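Local coordinates for endoglucanase (Clostridium thermocellum, PDB 2E4T), which hydrolyses internal beta-1,4-glucosidic bonds of cellulose and probably xyloglucan, as the glycoside hydrolase family 44 module of a longer multidomain protein, at residues Asp442-Leu446 / Ile465-Tyr471; Ala18-Ile23 / Phe417-Lys423; Ile473-Phe479 / Thr508-Leu514. Where two conformers were deposited one is given. Numbering follows the deposited sequence.

Contact 1: residues Asp442-Leu446 / Ile465-Tyr471; sequences DDSKL and IDSSKNY
A buried carboxylate, rather than a strand ladder, joins these segments: Asp-443, just before the corner that strand 442-452 turns at Ser-444 and Lys-445, organises the turn that follows strand 459-466. Its p rotamer (chi2 near 0°) brings OD1 to 2.9 Å from Lys-469 NZ, a salt bridge, while Ser-468 N donates to Asp-443 OD2 at 3.2 Å. OD2 is also hydrogen-bonded to Thr-16 OG1, tying in strand 8-22. Tyr-471, chi1 m, hydrogen-bonds through OH to Asp-443 O at 2.7 Å. Both backbones bend: Ser-444 is near -60/-37, Ser-468 near -77/-5, and an Asx turn (Ser-444 N to Asp-442 OD1, 2.9 Å) and an ST turn (Lys-469 N to Ser-467 OG, 3.0 Å) stabilise the bends. CA atoms stay 6.3 Å apart at closest, between Ser-444 and Lys-469. Beyond the polar cluster, Leu-446 CD2 meets Ile-465 CG2 at 3.8 Å. Thr-16, Ile-438 of strand 432-439 and Leu-514 of strand 508-514 pack around this side-chain link between turn and strand corner.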
loop_
_atom_site.group_PDB
_atom_site.type_symbol
_atom_site.label_atom_id
_atom_site.label_comp_id
_atom_site.label_asym_id
_atom_site.label_seq_id
_atom_site.Cartn_x
_atom_site.Cartn_y
_atom_site.Cartn_z
ATOM N N ASP A 442 -17.785 11.582 17.241
ATOM C CA ASP A 442 -18.752 12.673 17.110
ATOM C C ASP A 442 -19.428 12.618 15.755
ATOM O O ASP A 442 -18.737 12.743 14.735
ATOM C CB ASP A 442 -17.995 14.000 17.274
ATOM C CG ASP A 442 -18.959 15.151 17.565
ATOM O OD1 ASP A 442 -20.103 15.107 17.043
ATOM O OD2 ASP A 442 -18.614 16.102 18.297
ATOM N N ASP A 443 -20.750 12.398 15.717
ATOM C CA ASP A 443 -21.478 12.317 14.449
ATOM C C ASP A 443 -22.036 13.674 13.991
ATOM O O ASP A 443 -22.844 13.729 13.058
ATOM C CB ASP A 443 -22.512 11.205 14.437
ATOM C CG ASP A 443 -23.602 11.403 15.371
ATOM O OD1 ASP A 443 -23.654 12.441 16.048
ATOM O OD2 ASP A 443 -24.472 10.484 15.416
ATOM N N SER A 444 -21.520 14.788 14.527
ATOM C CA SER A 444 -22.038 16.097 14.097
ATOM C C SER A 444 -21.851 16.331 12.598
ATOM O O SER A 444 -22.683 16.998 11.974
ATOM C CB SER A 444 -21.315 17.198 14.872
ATOM O OG SER A 444 -21.621 17.135 16.234
ATOM N N LYS A 445 -20.733 15.868 12.035
ATOM C CA LYS A 445 -20.515 15.911 10.575
ATOM C C LYS A 445 -20.394 14.474 10.097
ATOM O O LYS A 445 -19.579 13.691 10.582
ATOM C CB LYS A 445 -19.267 16.696 10.237
ATOM C CG LYS A 445 -19.342 18.141 10.684
ATOM C CD LYS A 445 -18.319 19.022 9.966
ATOM C CE LYS A 445 -18.400 20.508 10.395
ATOM N NZ LYS A 445 -17.191 21.219 9.866
ATOM N N LEU A 446 -21.265 14.160 9.150
ATOM C CA LEU A 446 -21.301 12.809 8.566
ATOM C C LEU A 446 -20.788 12.901 7.137
ATOM O O LEU A 446 -21.336 13.648 6.313
ATOM C CB LEU A 446 -22.732 12.276 8.602
ATOM C CG LEU A 446 -22.981 10.963 7.878
ATOM C CD1 LEU A 446 -22.110 9.811 8.489
ATOM C CD2 LEU A 446 -24.453 10.592 7.965
ATOM N N ILE A 465 -30.957 7.834 7.110
ATOM C CA ILE A 465 -29.864 7.917 8.079
ATOM C C ILE A 465 -30.437 7.881 9.490
ATOM O O ILE A 465 -31.364 8.653 9.807
ATOM C CB ILE A 465 -29.064 9.189 7.850
ATOM C CG1 ILE A 465 -28.480 9.184 6.437
ATOM C CG2 ILE A 465 -27.959 9.327 8.897
ATOM C CD1 ILE A 465 -27.971 10.542 5.974
ATOM N N ASP A 466 -29.870 7.021 10.339
ATOM C CA ASP A 466 -30.117 7.041 11.764
ATOM C C ASP A 466 -28.931 7.728 12.436
ATOM O O ASP A 466 -27.810 7.212 12.337
ATOM C CB ASP A 466 -30.300 5.620 12.253
ATOM C CG ASP A 466 -31.541 4.932 11.705
ATOM O OD1 ASP A 466 -32.523 5.571 11.284
ATOM O OD2 ASP A 466 -31.548 3.688 11.744
ATOM N N SER A 467 -29.137 8.858 13.113
ATOM C CA SER A 467 -28.062 9.611 13.743
ATOM C C SER A 467 -28.516 10.304 14.959
ATOM O O SER A 467 -29.714 10.521 15.080
ATOM C CB SER A 467 -27.558 10.666 12.786
ATOM O OG SER A 467 -26.615 11.489 13.454
ATOM N N SER A 468 -27.610 10.708 15.856
ATOM C CA SER A 468 -28.049 11.516 17.013
ATOM C C SER A 468 -28.309 12.983 16.643
ATOM O O SER A 468 -28.792 13.759 17.468
ATOM C CB SER A 468 -27.070 11.430 18.180
ATOM O OG SER A 468 -25.972 12.290 17.969
ATOM N N LYS A 469 -28.020 13.344 15.402
ATOM C CA LYS A 469 -28.171 14.710 14.901
ATOM C C LYS A 469 -29.241 14.712 13.857
ATOM O O LYS A 469 -29.484 13.679 13.224
ATOM C CB LYS A 469 -26.851 15.140 14.251
ATOM C CG LYS A 469 -25.704 14.917 15.185
ATOM C CD LYS A 469 -25.698 15.957 16.332
ATOM C CE LYS A 469 -24.530 15.770 17.335
ATOM N NZ LYS A 469 -24.488 14.420 17.968
ATOM N N ASN A 470 -29.849 15.875 13.666
ATOM C CA ASN A 470 -30.798 16.083 12.593
ATOM C C ASN A 470 -30.125 16.928 11.504
ATOM O O ASN A 470 -29.953 18.131 11.608
ATOM C CB ASN A 470 -31.986 16.838 13.145
ATOM C CG ASN A 470 -33.116 16.859 12.175
ATOM O OD1 ASN A 470 -33.655 17.916 11.846
ATOM N ND2 ASN A 470 -33.487 15.678 11.689
ATOM N N TYR A 471 -29.636 16.267 10.459
ATOM C CA TYR A 471 -28.846 16.988 9.417
ATOM C C TYR A 471 -29.743 17.892 8.549
ATOM O O TYR A 471 -30.894 17.503 8.250
ATOM C CB TYR A 471 -28.106 15.966 8.528
ATOM C CG TYR A 471 -27.198 15.060 9.323
ATOM C CD1 TYR A 471 -26.078 15.580 9.963
ATOM C CD2 TYR A 471 -27.492 13.723 9.452
ATOM C CE1 TYR A 471 -25.238 14.726 10.737
ATOM C CE2 TYR A 471 -26.622 12.882 10.212
ATOM C CZ TYR A 471 -25.531 13.402 10.850
ATOM O OH TYR A 471 -24.730 12.552 11.605
#

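Contact 2: residues Ala18-Ile23 / Phe417-Lys423; sequences AERKPI and FGDTSVK
An antiparallel strand pair marks the crossing between the two domains: residues 18-23 end strand 8-22 of the beta domain and lead to barrel strand 26-30, while residues 417-423 bring the chain back from the barrel some 400 residues later. Lys-21 and Ser-421 form the hydrogen-bonded pair, with Lys-21 N to Ser-421 O at 3.1 Å and Ser-421 N to Lys-21 O at 2.8 Å; Pro-22 faces Thr-420 as a non-hydrogen-bonded pair, CA-CA 4.4 Å. Ile-23 N extends the ladder to Asp-419 O at 2.8 Å, almost linearly. At the other end Glu-19, in the left-handed region (60/33), breaks the regular ladder, so Lys-423 N reaches Ala-18 O at 3.0 Å. A water fills the resulting gap, 2.8 Å from both Glu-19 O, to which it donates, and Ser-421 OG; Lys-21 NZ also binds Glu-19 O, at 3.1 Å. Outside the ladder, the extended Lys-423 side chain (t, t, t, p) forms a salt bridge from NZ to Glu-19 OE2 at 2.9 Å and has a second in Glu-425. Ile-23 (m, t) turns inward, its CD1 3.7 Å from Phe-417 CE2, and both residues touch Tyr-28 of the barrel. Asp-419 and Thr-420 together face Ile-438 on the next strand, a classic beta bulge, and their side chains bond to Gly-440. Such a beta domain, begun before the TIM-like barrel and completed after it, is consistent with the composite domain described for glycoside hydrolase families 5, 30, 39 and 51.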
loop_
_atom_site.group_PDB
_atom_site.type_symbol
_atom_site.label_atom_id
_atom_site.label_comp_id
_atom_site.label_asym_id
_atom_site.label_seq_id
_atom_site.Cartn_x
_atom_site.Cartn_y
_atom_site.Cartn_z
ATOM N N ALA A 18 -23.704 2.605 14.586
ATOM C CA ALA A 18 -23.493 1.188 14.422
ATOM C C ALA A 18 -22.169 0.915 13.702
ATOM O O ALA A 18 -21.746 1.638 12.777
ATOM C CB ALA A 18 -24.607 0.565 13.616
ATOM N N GLU A 19 -21.539 -0.188 14.117
ATOM C CA GLU A 19 -20.358 -0.707 13.428
ATOM C C GLU A 19 -19.230 0.322 13.417
ATOM O O GLU A 19 -18.399 0.301 12.505
ATOM C CB GLU A 19 -20.649 -1.273 12.061
ATOM C CG GLU A 19 -21.732 -2.370 12.175
ATOM C CD GLU A 19 -22.202 -2.932 10.851
ATOM O OE1 GLU A 19 -21.669 -2.613 9.768
ATOM O OE2 GLU A 19 -23.167 -3.723 10.863
ATOM N N ARG A 20 -19.121 1.131 14.456
ATOM C CA ARG A 20 -18.076 2.142 14.464
ATOM C C ARG A 20 -16.709 1.477 14.585
ATOM O O ARG A 20 -16.505 0.612 15.442
ATOM C CB ARG A 20 -18.235 3.141 15.608
ATOM C CG ARG A 20 -19.468 4.037 15.482
ATOM C CD ARG A 20 -19.467 5.118 16.575
ATOM N NE ARG A 20 -20.579 6.041 16.370
ATOM C CZ ARG A 20 -20.690 7.190 17.006
ATOM N NH1 ARG A 20 -19.867 7.539 17.960
ATOM N NH2 ARG A 20 -21.704 8.013 16.642
ATOM N N LYS A 21 -15.768 1.931 13.753
ATOM C CA LYS A 21 -14.416 1.374 13.779
ATOM C C LYS A 21 -13.469 2.402 13.233
ATOM O O LYS A 21 -13.783 3.087 12.257
ATOM C CB LYS A 21 -14.333 0.026 13.105
ATOM C CG LYS A 21 -14.840 0.097 11.756
ATOM C CD LYS A 21 -14.628 -1.180 10.993
ATOM C CE LYS A 21 -15.457 -2.337 11.521
ATOM N NZ LYS A 21 -16.932 -2.089 11.301
ATOM N N PRO A 22 -12.266 2.519 13.806
ATOM C CA PRO A 22 -11.328 3.514 13.290
ATOM C C PRO A 22 -10.863 3.128 11.865
ATOM O O PRO A 22 -10.602 1.956 11.580
ATOM C CB PRO A 22 -10.178 3.456 14.281
ATOM C CG PRO A 22 -10.224 2.102 14.882
ATOM C CD PRO A 22 -11.710 1.758 14.948
ATOM N N ILE A 23 -10.709 4.154 11.042
ATOM C CA ILE A 23 -10.065 4.035 9.728
ATOM C C ILE A 23 -8.605 4.456 9.920
ATOM O O ILE A 23 -8.311 5.559 10.369
ATOM C CB ILE A 23 -10.731 4.959 8.698
ATOM C CG1 ILE A 23 -12.176 4.509 8.479
ATOM C CG2 ILE A 23 -9.930 4.956 7.387
ATOM C CD1 ILE A 23 -13.002 5.486 7.628
ATOM N N PHE A 417 -12.121 12.962 4.545
ATOM C CA PHE A 417 -13.053 11.947 5.021
ATOM C C PHE A 417 -12.845 11.744 6.521
ATOM O O PHE A 417 -11.753 11.961 7.071
ATOM C CB PHE A 417 -12.801 10.656 4.245
ATOM C CG PHE A 417 -13.890 9.626 4.334
ATOM C CD1 PHE A 417 -15.188 9.909 3.865
ATOM C CD2 PHE A 417 -13.635 8.330 4.791
ATOM C CE1 PHE A 417 -16.177 8.918 3.888
ATOM C CE2 PHE A 417 -14.606 7.348 4.804
ATOM C CZ PHE A 417 -15.899 7.634 4.344
ATOM N N GLY A 418 -13.926 11.361 7.224
ATOM C CA GLY A 418 -13.807 11.069 8.647
ATOM C C GLY A 418 -12.862 9.911 8.909
ATOM O O GLY A 418 -12.527 9.107 8.018
ATOM N N ASP A 419 -12.463 9.803 10.189
ATOM C CA ASP A 419 -11.551 8.770 10.648
ATOM C C ASP A 419 -12.224 7.621 11.376
ATOM O O ASP A 419 -11.519 6.698 11.820
ATOM C CB ASP A 419 -10.390 9.358 11.462
ATOM C CG ASP A 419 -10.847 10.049 12.713
ATOM O OD1 ASP A 419 -12.056 10.191 12.949
ATOM O OD2 ASP A 419 -9.944 10.416 13.530
ATOM N N THR A 420 -13.554 7.629 11.502
ATOM C CA THR A 420 -14.281 6.523 12.120
ATOM C C THR A 420 -15.344 6.056 11.125
ATOM O O THR A 420 -16.283 6.809 10.794
ATOM C CB THR A 420 -14.928 6.983 13.432
ATOM O OG1 THR A 420 -13.880 7.333 14.327
ATOM C CG2 THR A 420 -15.779 5.860 14.054
ATOM N N SER A 421 -15.174 4.823 10.622
ATOM C CA SER A 421 -16.153 4.217 9.750
ATOM C C SER A 421 -17.451 3.934 10.489
ATOM O O SER A 421 -17.401 3.521 11.677
ATOM C CB SER A 421 -15.548 2.887 9.274
ATOM O OG SER A 421 -16.462 2.127 8.484
ATOM N N VAL A 422 -18.605 4.137 9.836
ATOM C CA VAL A 422 -19.886 3.802 10.404
ATOM C C VAL A 422 -20.679 2.976 9.392
ATOM O O VAL A 422 -20.403 2.999 8.148
ATOM C CB VAL A 422 -20.706 5.012 10.879
ATOM C CG1 VAL A 422 -19.890 5.831 11.838
ATOM C CG2 VAL A 422 -21.195 5.864 9.712
ATOM N N LYS A 423 -21.722 2.293 9.880
ATOM C CA LYS A 423 -22.494 1.408 9.026
ATOM C C LYS A 423 -23.169 2.176 7.871
ATOM O O LYS A 423 -23.878 3.171 8.096
ATOM C CB LYS A 423 -23.588 0.718 9.884
ATOM C CG LYS A 423 -24.408 -0.298 9.103
ATOM C CD LYS A 423 -25.369 -1.042 10.067
ATOM C CE LYS A 423 -26.115 -2.184 9.334
ATOM N NZ LYS A 423 -25.139 -3.218 8.801
HETATM O O HOH W 1 -18.584 0.746 9.772
#

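Contact 3: residues Ile473-Phe479 / Thr508-Leu514; sequences IGNVWAF and TACHIVL
At both ends of this antiparallel strand pair a small residue receives a large neighbour. Strands 474-479 and 508-514 run at 159°, their axes 4.3 Å apart at closest, in the register Gly-474/Leu-514, Val-476/Ile-512 and Ala-478/Cys-510 (non-hydrogen-bonded) alternating with Asn-475/Val-513, Trp-477/His-511 and Phe-479/Ala-509 (hydrogen-bonded). Two N-H...O bonds close each of the latter. The shortest joins His-511 N to Trp-477 O at 2.7 Å. The longest joins Ala-509 N to Phe-479 O at 3.1 Å. At one end Gly-474 leaves a hollow that Leu-514 (m, t) fills, its CD2 3.6 Å from Gly-474 CA; a beta carbon on the glycine would collide with that methyl. At the other end Phe-479, chi1 p, folds its ring across the strands so that Ala-509 CB sits over one face, 3.7 Å from the centroid: a CH-pi contact. On the same side of the sheet as Phe-479, Trp-477 (chi1 m) brings CZ3 to 3.8 Å from Val-513 CG2 and also meets Tyr-410. On the sheet face that carries Leu-514, Val-476 CG2 lies 4.2 Å from Ile-512 CG1, and Ala-478 CB 4.2 Å from Cys-510 SG. Helix 398-408 packs on Phe-479 and Ala-509. Backbone hydrogen bonds thus set the register; the Leu-514 face packs apolar, while the other adds Asn-475 and His-511, the latter hydrogen-bonded to Leu-406 and His-447.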
loop_
_atom_site.group_PDB
_atom_site.type_symbol
_atom_site.label_atom_id
_atom_site.label_comp_id
_atom_site.label_asym_id
_atom_site.label_seq_id
_atom_site.Cartn_x
_atom_site.Cartn_y
_atom_site.Cartn_z
ATOM N N ILE A 473 -28.061 20.115 5.899
ATOM C CA ILE A 473 -27.445 20.443 4.617
ATOM C C ILE A 473 -26.393 19.358 4.373
ATOM O O ILE A 473 -25.730 18.861 5.305
ATOM C CB ILE A 473 -26.765 21.857 4.602
ATOM C CG1 ILE A 473 -26.282 22.219 3.200
ATOM C CG2 ILE A 473 -25.664 21.952 5.683
ATOM C CD1 ILE A 473 -25.907 23.711 3.019
ATOM N N GLY A 474 -26.253 18.982 3.089
ATOM C CA GLY A 474 -25.160 18.120 2.656
ATOM C C GLY A 474 -24.375 18.857 1.562
ATOM O O GLY A 474 -24.840 18.964 0.408
ATOM N N ASN A 475 -23.195 19.357 1.900
ATOM C CA ASN A 475 -22.329 19.922 0.869
ATOM C C ASN A 475 -21.706 18.781 0.081
ATOM O O ASN A 475 -21.541 17.677 0.603
ATOM C CB ASN A 475 -21.342 20.869 1.491
ATOM C CG ASN A 475 -21.996 22.184 1.885
ATOM O OD1 ASN A 475 -22.158 22.453 3.102
ATOM N ND2 ASN A 475 -22.454 22.947 0.926
ATOM N N VAL A 476 -21.400 19.043 -1.200
ATOM C CA VAL A 476 -20.988 17.989 -2.095
ATOM C C VAL A 476 -19.798 18.417 -2.906
ATOM O O VAL A 476 -19.774 19.526 -3.466
ATOM C CB VAL A 476 -22.134 17.620 -3.086
ATOM C CG1 VAL A 476 -21.681 16.465 -4.008
ATOM C CG2 VAL A 476 -23.415 17.207 -2.330
ATOM N N TRP A 477 -18.795 17.516 -3.015
ATOM C CA TRP A 477 -17.660 17.670 -3.908
ATOM C C TRP A 477 -17.580 16.434 -4.800
ATOM O O TRP A 477 -17.878 15.327 -4.334
ATOM C CB TRP A 477 -16.353 17.834 -3.096
ATOM C CG TRP A 477 -16.270 19.142 -2.384
ATOM C CD1 TRP A 477 -15.514 20.228 -2.814
ATOM C CD2 TRP A 477 -16.873 19.547 -1.169
ATOM N NE1 TRP A 477 -15.614 21.244 -1.937
ATOM C CE2 TRP A 477 -16.453 20.876 -0.927
ATOM C CE3 TRP A 477 -17.712 18.926 -0.246
ATOM C CZ2 TRP A 477 -16.852 21.605 0.206
ATOM C CZ3 TRP A 477 -18.108 19.619 0.887
ATOM C CH2 TRP A 477 -17.688 20.942 1.077
ATOM N N ALA A 478 -17.230 16.606 -6.077
ATOM C CA ALA A 478 -17.281 15.439 -6.967
ATOM C C ALA A 478 -16.289 15.587 -8.108
ATOM O O ALA A 478 -15.869 16.687 -8.472
ATOM C CB ALA A 478 -18.693 15.245 -7.541
ATOM N N PHE A 479 -15.954 14.420 -8.689
ATOM C CA PHE A 479 -15.291 14.378 -9.990
ATOM C C PHE A 479 -16.060 13.416 -10.905
ATOM O O PHE A 479 -16.897 12.611 -10.482
ATOM C CB PHE A 479 -13.790 14.016 -9.900
ATOM C CG PHE A 479 -13.487 12.622 -9.378
ATOM C CD1 PHE A 479 -13.516 11.514 -10.220
ATOM C CD2 PHE A 479 -13.126 12.422 -8.038
ATOM C CE1 PHE A 479 -13.168 10.264 -9.760
ATOM C CE2 PHE A 479 -12.764 11.166 -7.582
ATOM C CZ PHE A 479 -12.761 10.072 -8.445
ATOM N N THR A 508 -19.729 8.915 -11.731
ATOM C CA THR A 508 -19.398 10.064 -10.895
ATOM C C THR A 508 -19.021 9.574 -9.497
ATOM O O THR A 508 -19.631 8.617 -8.992
ATOM C CB THR A 508 -20.620 10.995 -10.818
ATOM O OG1 THR A 508 -20.842 11.507 -12.132
ATOM C CG2 THR A 508 -20.412 12.259 -9.918
ATOM N N ALA A 509 -18.073 10.260 -8.893
ATOM C CA ALA A 509 -17.647 10.013 -7.537
ATOM C C ALA A 509 -17.886 11.258 -6.716
ATOM O O ALA A 509 -17.391 12.332 -7.065
ATOM C CB ALA A 509 -16.149 9.661 -7.489
ATOM N N CYS A 510 -18.635 11.132 -5.607
ATOM C CA CYS A 510 -18.970 12.258 -4.782
ATOM C C CYS A 510 -18.559 12.041 -3.322
ATOM O O CYS A 510 -18.491 10.916 -2.834
ATOM C CB CYS A 510 -20.573 12.336 -4.655
ATOM S SG CYS A 510 -21.482 12.423 -6.188
ATOM N N HIS A 511 -18.317 13.183 -2.671
ATOM C CA HIS A 511 -18.101 13.221 -1.208
ATOM C C HIS A 511 -19.139 14.219 -0.685
ATOM O O HIS A 511 -19.113 15.400 -1.033
ATOM C CB HIS A 511 -16.673 13.703 -0.919
ATOM C CG HIS A 511 -16.274 13.590 0.520
ATOM N ND1 HIS A 511 -14.960 13.403 0.876
ATOM C CD2 HIS A 511 -16.953 13.722 1.713
ATOM C CE1 HIS A 511 -14.871 13.417 2.210
ATOM N NE2 HIS A 511 -16.056 13.596 2.758
ATOM N N ILE A 512 -20.052 13.682 0.145
ATOM C CA ILE A 512 -21.131 14.475 0.735
ATOM C C ILE A 512 -20.746 14.702 2.212
ATOM O O ILE A 512 -20.317 13.768 2.890
ATOM C CB ILE A 512 -22.459 13.709 0.669
ATOM C CG1 ILE A 512 -22.799 13.342 -0.778
ATOM C CG2 ILE A 512 -23.580 14.508 1.345
ATOM C CD1 ILE A 512 -23.989 12.376 -0.897
ATOM N N VAL A 513 -20.915 15.949 2.695
ATOM C CA VAL A 513 -20.613 16.274 4.084
ATOM C C VAL A 513 -21.889 16.860 4.682
ATOM O O VAL A 513 -22.303 17.974 4.347
ATOM C CB VAL A 513 -19.464 17.272 4.203
ATOM C CG1 VAL A 513 -19.127 17.494 5.697
ATOM C CG2 VAL A 513 -18.215 16.796 3.417
ATOM N N LEU A 514 -22.546 16.046 5.528
ATOM C CA LEU A 514 -23.793 16.426 6.175
ATOM C C LEU A 514 -23.533 17.055 7.504
ATOM O O LEU A 514 -22.725 16.585 8.297
ATOM C CB LEU A 514 -24.666 15.213 6.349
ATOM C CG LEU A 514 -25.236 14.619 5.073
ATOM C CD1 LEU A 514 -25.563 13.191 5.241
ATOM C CD2 LEU A 514 -26.516 15.424 4.665
#

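All three contacts reach one mixed sheet of the beta domain, yet each uses a different chemistry. Contact 3 is mostly buried and relies on a full ladder and mainly apolar packing; contacts 1 and 2 are partly buried and each adds a salt bridge, in contact 1 to a buried carboxylate, in contact 2 between more exposed side chains. Contact 2 has a shorter ladder that is broken at Glu-19, where a water bridges the segments, whereas contact 1 replaces pairing by side chains that hold a turn. They are continuous: Leu-446 O lies 2.8 Å from Leu-514 N, probably hydrogen-bonded, tying contact 1 to contact 3, and Leu-446 CD1 packs 4.2 Å from Val-422 CG2 of contact 2. Contact 2 lies nearest the chain's centre, where the domains meet.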